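Long-range contact in exodeoxyribonuclease 10 (Escherichia coli, PDB 4FZX), which degrades single- and double-stranded DNA from the 3' end toward the 5' end as a magnesium-dependent DEDDh-family exonuclease: residues M33-R38 with E65-H70. Residues are numbered along the deposited sequence; the frame is centred on the assembly and turned at random.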
loop_
_atom_site.group_PDB
_atom_site.type_symbol
_atom_site.label_atom_id
_atom_site.label_comp_id
_atom_site.label_asym_id
_atom_site.label_seq_id
_atom_site.Cartn_x
_atom_site.Cartn_y
_atom_site.Cartn_z
HETATM N N MSE C 33 -15.329 40.658 3.424
HETATM C CA MSE C 33 -15.513 41.160 4.773
HETATM C C MSE C 33 -14.132 41.158 5.447
HETATM O O MSE C 33 -13.394 40.200 5.310
HETATM C CB MSE C 33 -16.469 40.222 5.530
HETATM C CG MSE C 33 -16.867 40.699 6.906
HETATM SE SE MSE C 33 -18.239 39.563 7.750
HETATM C CE MSE C 33 -19.644 39.682 6.436
ATOM N N SER C 34 -13.778 42.240 6.133
ATOM C CA SER C 34 -12.566 42.257 6.952
ATOM C C SER C 34 -12.717 43.159 8.147
ATOM O O SER C 34 -13.419 44.176 8.099
ATOM C CB SER C 34 -11.344 42.693 6.134
ATOM O OG SER C 34 -11.540 43.982 5.572
ATOM N N HIS C 35 -12.046 42.793 9.223
ATOM C CA HIS C 35 -11.969 43.661 10.376
ATOM C C HIS C 35 -10.549 43.619 10.895
ATOM O O HIS C 35 -9.986 42.520 11.099
ATOM C CB HIS C 35 -12.899 43.172 11.494
ATOM C CG HIS C 35 -14.345 43.205 11.133
ATOM N ND1 HIS C 35 -14.947 42.218 10.379
ATOM C CD2 HIS C 35 -15.304 44.130 11.381
ATOM C CE1 HIS C 35 -16.224 42.516 10.214
ATOM N NE2 HIS C 35 -16.470 43.659 10.831
ATOM N N LEU C 36 -10.019 44.797 11.225
ATOM C CA LEU C 36 -8.915 44.873 12.160
ATOM C C LEU C 36 -9.435 44.653 13.569
ATOM O O LEU C 36 -10.520 45.123 13.919
ATOM C CB LEU C 36 -8.214 46.227 12.059
ATOM C CG LEU C 36 -7.331 46.382 10.828
ATOM C CD1 LEU C 36 -7.214 47.864 10.424
ATOM C CD2 LEU C 36 -5.962 45.760 11.101
ATOM N N VAL C 37 -8.606 44.043 14.400
ATOM C CA VAL C 37 -9.053 43.532 15.669
ATOM C C VAL C 37 -8.035 43.874 16.754
ATOM O O VAL C 37 -6.822 43.759 16.536
ATOM C CB VAL C 37 -9.207 42.000 15.621
ATOM C CG1 VAL C 37 -9.482 41.442 17.027
ATOM C CG2 VAL C 37 -10.292 41.608 14.643
ATOM N N ARG C 38 -8.535 44.285 17.916
ATOM C CA ARG C 38 -7.688 44.498 19.075
ATOM C C ARG C 38 -7.312 43.169 19.735
ATOM O O ARG C 38 -8.170 42.436 20.169
ATOM C CB ARG C 38 -8.402 45.392 20.078
ATOM C CG ARG C 38 -7.527 45.896 21.211
ATOM C CD ARG C 38 -8.370 46.724 22.143
ATOM N NE ARG C 38 -7.629 47.203 23.304
ATOM C CZ ARG C 38 -8.184 47.873 24.311
ATOM N NH1 ARG C 38 -9.492 48.123 24.309
ATOM N NH2 ARG C 38 -7.437 48.282 25.329
ATOM N N GLU C 65 -14.209 38.745 20.025
ATOM C CA GLU C 65 -15.556 38.340 20.434
ATOM C C GLU C 65 -16.633 39.236 19.827
ATOM O O GLU C 65 -17.714 38.769 19.474
ATOM C CB GLU C 65 -15.671 38.363 21.963
ATOM C CG GLU C 65 -14.927 37.234 22.648
ATOM C CD GLU C 65 -13.426 37.511 22.820
ATOM O OE1 GLU C 65 -12.685 36.543 23.143
ATOM O OE2 GLU C 65 -12.993 38.680 22.631
ATOM N N ASP C 66 -16.313 40.519 19.694
ATOM C CA ASP C 66 -17.247 41.531 19.217
ATOM C C ASP C 66 -17.484 41.376 17.720
ATOM O O ASP C 66 -18.490 41.835 17.189
ATOM C CB ASP C 66 -16.677 42.934 19.483
ATOM C CG ASP C 66 -16.551 43.258 20.978
ATOM O OD1 ASP C 66 -17.347 42.719 21.783
ATOM O OD2 ASP C 66 -15.674 44.095 21.330
ATOM N N VAL C 67 -16.535 40.748 17.041
ATOM C CA VAL C 67 -16.422 40.853 15.589
ATOM C C VAL C 67 -16.734 39.496 14.957
ATOM O O VAL C 67 -17.381 39.409 13.906
ATOM C CB VAL C 67 -14.990 41.395 15.195
ATOM C CG1 VAL C 67 -14.356 40.583 14.114
ATOM C CG2 VAL C 67 -15.051 42.893 14.839
ATOM N N ILE C 68 -16.422 38.436 15.692
ATOM C CA ILE C 68 -16.580 37.078 15.165
ATOM C C ILE C 68 -18.003 36.709 14.708
ATOM O O ILE C 68 -18.160 36.025 13.692
ATOM C CB ILE C 68 -15.951 35.993 16.086
ATOM C CG1 ILE C 68 -15.634 34.733 15.282
ATOM C CG2 ILE C 68 -16.843 35.679 17.269
ATOM C CD1 ILE C 68 -14.667 34.973 14.119
ATOM N N PRO C 69 -19.044 37.246 15.382
ATOM C CA PRO C 69 -20.395 36.833 14.962
ATOM C C PRO C 69 -20.753 37.222 13.529
ATOM O O PRO C 69 -21.552 36.540 12.904
ATOM C CB PRO C 69 -21.316 37.531 15.972
ATOM C CG PRO C 69 -20.417 37.793 17.175
ATOM C CD PRO C 69 -19.083 38.123 16.564
ATOM N N HIS C 70 -20.078 38.224 12.974
ATOM C CA HIS C 70 -20.322 38.642 11.582
ATOM C C HIS C 70 -19.893 37.606 10.564
ATOM O O HIS C 70 -20.337 37.627 9.417
ATOM C CB HIS C 70 -19.609 39.957 11.290
ATOM C CG HIS C 70 -20.055 41.087 12.161
ATOM N ND1 HIS C 70 -19.174 41.867 12.876
ATOM C CD2 HIS C 70 -21.295 41.550 12.455
ATOM C CE1 HIS C 70 -19.848 42.758 13.578
ATOM N NE2 HIS C 70 -21.138 42.586 13.339
#
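On the edge of the mixed beta-sheet of the RNase H-like DEDDh exonuclease fold, Met33, His35 and Val37 of strand 28-36 and the loop after it meet Val67 and His70 of the short helix 64-67 and the residues after it. No hydrogen bond joins the two segments. Val67, which also touches Ile19 on the neighbouring strand 16-25, sets both methyls against His35: Val67 CG2 lies 3.7 Å from His35 CD2, and Val67 CG1 lies 4.0 Å from His35 CB. The far side of the His35 ring, CE1 and NE2, comes near His70 ND1, with His35 NE2 the closer at 3.8 Å. The two imidazole planes are at 14°, yet the rings are offset so far, with centroids 5.4 Å apart, that there is little true stacking. The other ring nitrogen of His35, ND1, is hydrogen-bonded to Tyr71 OH, which helps fix the ring's rotation. Beyond the strand's end, Val37 CG2 touches Val67 CG1 at 4.2 Å. At the other end, Met33 is selenomethionine: CG and SE both run extended (chi1 -174°, chi2 174°), setting Met33 SE 3.3 Å from His70 O and 3.8 Å from His70 CB.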